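Long-range contact in molybdopterin converting factor, subunit 1 (MoaD) (Helicobacter pylori, PDB 3RPF), which probably serves as the small, ubiquitin-like sulphur carrier of molybdopterin synthase, working in complex with the catalytic subunit in molybdenum cofactor biosynthesis: residues Arg6-Ile11 with Ser66-Val71. Sequence-based numbering, arbitrary orientation.
Sequences RFFGPI and SLLPPV
In this ubiquitin-like fold, the parallel pairing of the first strand (4-7) with the last (64-68) brings Arg6 and Phe7 beside Ser66 and Leu67, just before the C-terminal tail leaves the sheet. Across these residues Leu67 N gives its hydrogen to Arg6 O at 3.0 Å, and just past the strand end Phe8 N gives its own to Leu67 O at 3.2 Å. On the face carrying Arg6 and Ser66, the arginine chain bends at chi3 (-56°), which sets NE, and the guanidinium meets Ser66 side-on: NE and NH2 are each 3.1 Å from Ser66 OG, which lies in the guanidinium plane. The Phe8 ring turns its edge to that group: its CZ sits over one guanidinium face, offset toward the rim, and Arg6 NH2 lies in the plane of the ring. Phe8 CE2 meets Ser66 CB at 3.7 Å, and Phe8 CD2 lies 3.6 Å from Leu68 CD2. On the other face, Phe7 and Leu67 run side by side, Phe7 CE1 touching Leu67 CD1 at 3.5 Å. Past the strand ends the type II' turn from Phe8 to Ile11 packs against the Pro69 ring, whose CG meets Ile11 CD1 at 3.8 Å and also touches Pro10. Ser66 OG thus accepts two hydrogen bonds that fix the rotation of the guanidinium; Phe8, whose edge meets the group held in this way, stacks on Tyr54 of the catalytic subunit, and Ser66 packs against the same tyrosine.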
ATOM      1  N   ARG D   6     -20.952  30.409  -1.681  1.00 51.07           N
ATOM      2  CA  ARG D   6     -21.189  29.169  -2.421  1.00 43.65           C
ATOM      3  C   ARG D   6     -21.413  28.018  -1.457  1.00 44.82           C
ATOM      4  O   ARG D   6     -20.865  28.004  -0.355  1.00 50.58           O
ATOM      5  CB  ARG D   6     -20.024  28.866  -3.362  1.00 46.28           C
ATOM      6  CG  ARG D   6     -19.579  30.055  -4.225  1.00 44.46           C
ATOM      7  CD  ARG D   6     -18.463  29.657  -5.187  1.00 47.39           C
ATOM      8  NE  ARG D   6     -17.311  29.084  -4.485  1.00 46.31           N
ATOM      9  CZ  ARG D   6     -16.290  28.477  -5.089  1.00 53.02           C
ATOM     10  NH1 ARG D   6     -16.270  28.352  -6.412  1.00 54.55           N
ATOM     11  NH2 ARG D   6     -15.284  27.989  -4.371  1.00 47.68           N
ATOM     12  N   PHE D   7     -22.223  27.050  -1.872  1.00 47.41           N
ATOM     13  CA  PHE D   7     -22.574  25.924  -1.010  1.00 42.31           C
ATOM     14  C   PHE D   7     -22.199  24.608  -1.689  1.00 42.96           C
ATOM     15  O   PHE D   7     -22.737  24.275  -2.742  1.00 46.57           O
ATOM     16  CB  PHE D   7     -24.073  25.963  -0.694  1.00 43.30           C
ATOM     17  CG  PHE D   7     -24.535  27.279  -0.103  1.00 49.15           C
ATOM     18  CD1 PHE D   7     -24.329  27.554   1.240  1.00 52.47           C
ATOM     19  CD2 PHE D   7     -25.159  28.232  -0.890  1.00 51.51           C
ATOM     20  CE1 PHE D   7     -24.737  28.747   1.794  1.00 53.23           C
ATOM     21  CE2 PHE D   7     -25.576  29.448  -0.341  1.00 56.30           C
ATOM     22  CZ  PHE D   7     -25.366  29.703   1.006  1.00 57.37           C
ATOM     23  N   PHE D   8     -21.278  23.884  -1.087  1.00 41.20           N
ATOM     24  CA  PHE D   8     -20.755  22.671  -1.676  1.00 43.08           C
ATOM     25  C   PHE D   8     -21.441  21.393  -1.219  1.00 44.64           C
ATOM     26  O   PHE D   8     -22.086  21.354  -0.186  1.00 43.03           O
ATOM     27  CB  PHE D   8     -19.252  22.588  -1.439  1.00 41.01           C
ATOM     28  CG  PHE D   8     -18.448  23.389  -2.409  1.00 38.26           C
ATOM     29  CD1 PHE D   8     -18.124  22.874  -3.637  1.00 45.40           C
ATOM     30  CD2 PHE D   8     -18.033  24.662  -2.096  1.00 43.70           C
ATOM     31  CE1 PHE D   8     -17.390  23.598  -4.524  1.00 45.58           C
ATOM     32  CE2 PHE D   8     -17.293  25.393  -2.981  1.00 49.95           C
ATOM     33  CZ  PHE D   8     -16.973  24.858  -4.199  1.00 50.95           C
ATOM     34  N   GLY D   9     -21.284  20.351  -2.014  1.00 45.00           N
ATOM     35  CA  GLY D   9     -21.828  19.057  -1.680  1.00 41.85           C
ATOM     36  C   GLY D   9     -23.324  18.981  -1.508  1.00 43.27           C
ATOM     37  O   GLY D   9     -24.069  19.453  -2.342  1.00 45.19           O
ATOM     38  N   PRO D  10     -23.753  18.379  -0.414  1.00 49.34           N
ATOM     39  CA  PRO D  10     -25.170  18.108  -0.150  1.00 49.15           C
ATOM     40  C   PRO D  10     -26.055  19.344   0.006  1.00 47.13           C
ATOM     41  O   PRO D  10     -27.260  19.229  -0.176  1.00 50.51           O
ATOM     42  CB  PRO D  10     -25.134  17.303   1.153  1.00 43.37           C
ATOM     43  CG  PRO D  10     -23.811  17.570   1.733  1.00 44.65           C
ATOM     44  CD  PRO D  10     -22.896  17.736   0.579  1.00 45.12           C
ATOM     45  N   ILE D  11     -25.488  20.487   0.370  1.00 43.88           N
ATOM     46  CA  ILE D  11     -26.314  21.650   0.612  1.00 44.06           C
ATOM     47  C   ILE D  11     -27.141  21.984  -0.615  1.00 44.30           C
ATOM     48  O   ILE D  11     -26.653  21.977  -1.723  1.00 45.81           O
ATOM     49  CB  ILE D  11     -25.484  22.856   0.950  1.00 44.55           C
ATOM     50  CG1 ILE D  11     -24.721  22.622   2.239  1.00 49.03           C
ATOM     51  CG2 ILE D  11     -26.374  24.050   1.101  1.00 44.76           C
ATOM     52  CD1 ILE D  11     -23.661  23.611   2.465  1.00 54.01           C
ATOM     53  N   SER D  66     -17.011  29.980   0.939  1.00 50.91           N
ATOM     54  CA  SER D  66     -17.515  28.639   0.635  1.00 51.24           C
ATOM     55  C   SER D  66     -17.792  27.759   1.860  1.00 50.68           C
ATOM     56  O   SER D  66     -16.937  27.598   2.735  1.00 49.52           O
ATOM     57  CB  SER D  66     -16.552  27.913  -0.314  1.00 45.27           C
ATOM     58  OG  SER D  66     -16.399  28.646  -1.516  1.00 51.27           O
ATOM     59  N   LEU D  67     -18.997  27.192   1.895  1.00 46.69           N
ATOM     60  CA  LEU D  67     -19.434  26.315   2.980  1.00 46.59           C
ATOM     61  C   LEU D  67     -19.171  24.852   2.627  1.00 49.98           C
ATOM     62  O   LEU D  67     -19.609  24.371   1.576  1.00 45.73           O
ATOM     63  CB  LEU D  67     -20.922  26.516   3.277  1.00 48.83           C
ATOM     64  CG  LEU D  67     -21.334  27.682   4.184  1.00 53.75           C
ATOM     65  CD1 LEU D  67     -21.582  28.948   3.369  1.00 56.18           C
ATOM     66  CD2 LEU D  67     -22.563  27.332   5.018  1.00 51.40           C
ATOM     67  N   LEU D  68     -18.479  24.150   3.526  1.00 42.95           N
ATOM     68  CA  LEU D  68     -18.033  22.780   3.287  1.00 38.47           C
ATOM     69  C   LEU D  68     -18.556  21.827   4.360  1.00 42.74           C
ATOM     70  O   LEU D  68     -18.075  21.836   5.496  1.00 47.42           O
ATOM     71  CB  LEU D  68     -16.500  22.728   3.261  1.00 39.91           C
ATOM     72  CG  LEU D  68     -15.809  23.832   2.459  1.00 48.98           C
ATOM     73  CD1 LEU D  68     -14.306  23.620   2.423  1.00 51.45           C
ATOM     74  CD2 LEU D  68     -16.365  23.893   1.053  1.00 51.81           C
ATOM     75  N   PRO D  69     -19.553  21.003   4.003  1.00 40.30           N
ATOM     76  CA  PRO D  69     -20.139  19.986   4.881  1.00 41.57           C
ATOM     77  C   PRO D  69     -19.143  18.847   5.096  1.00 38.44           C
ATOM     78  O   PRO D  69     -18.163  18.763   4.358  1.00 33.16           O
ATOM     79  CB  PRO D  69     -21.333  19.470   4.068  1.00 46.38           C
ATOM     80  CG  PRO D  69     -21.544  20.467   2.970  1.00 45.34           C
ATOM     81  CD  PRO D  69     -20.200  21.027   2.681  1.00 43.89           C
ATOM     82  N   PRO D  70     -19.389  17.980   6.090  1.00 38.18           N
ATOM     83  CA  PRO D  70     -18.476  16.851   6.324  1.00 36.65           C
ATOM     84  C   PRO D  70     -18.208  16.039   5.041  1.00 36.97           C
ATOM     85  O   PRO D  70     -19.131  15.814   4.249  1.00 38.38           O
ATOM     86  CB  PRO D  70     -19.228  16.003   7.353  1.00 40.56           C
ATOM     87  CG  PRO D  70     -20.117  16.988   8.072  1.00 42.90           C
ATOM     88  CD  PRO D  70     -20.510  18.015   7.049  1.00 35.19           C
ATOM     89  N   VAL D  71     -16.969  15.579   4.871  1.00 37.21           N
ATOM     90  CA  VAL D  71     -16.489  14.989   3.615  1.00 31.01           C
ATOM     91  C   VAL D  71     -16.369  13.471   3.691  1.00 31.39           C
ATOM     92  O   VAL D  71     -16.397  12.894   4.785  1.00 33.91           O
ATOM     93  CB  VAL D  71     -15.110  15.569   3.242  1.00 34.03           C
ATOM     94  CG1 VAL D  71     -15.181  17.095   3.145  1.00 35.53           C
ATOM     95  CG2 VAL D  71     -14.067  15.155   4.269  1.00 30.65           C
TER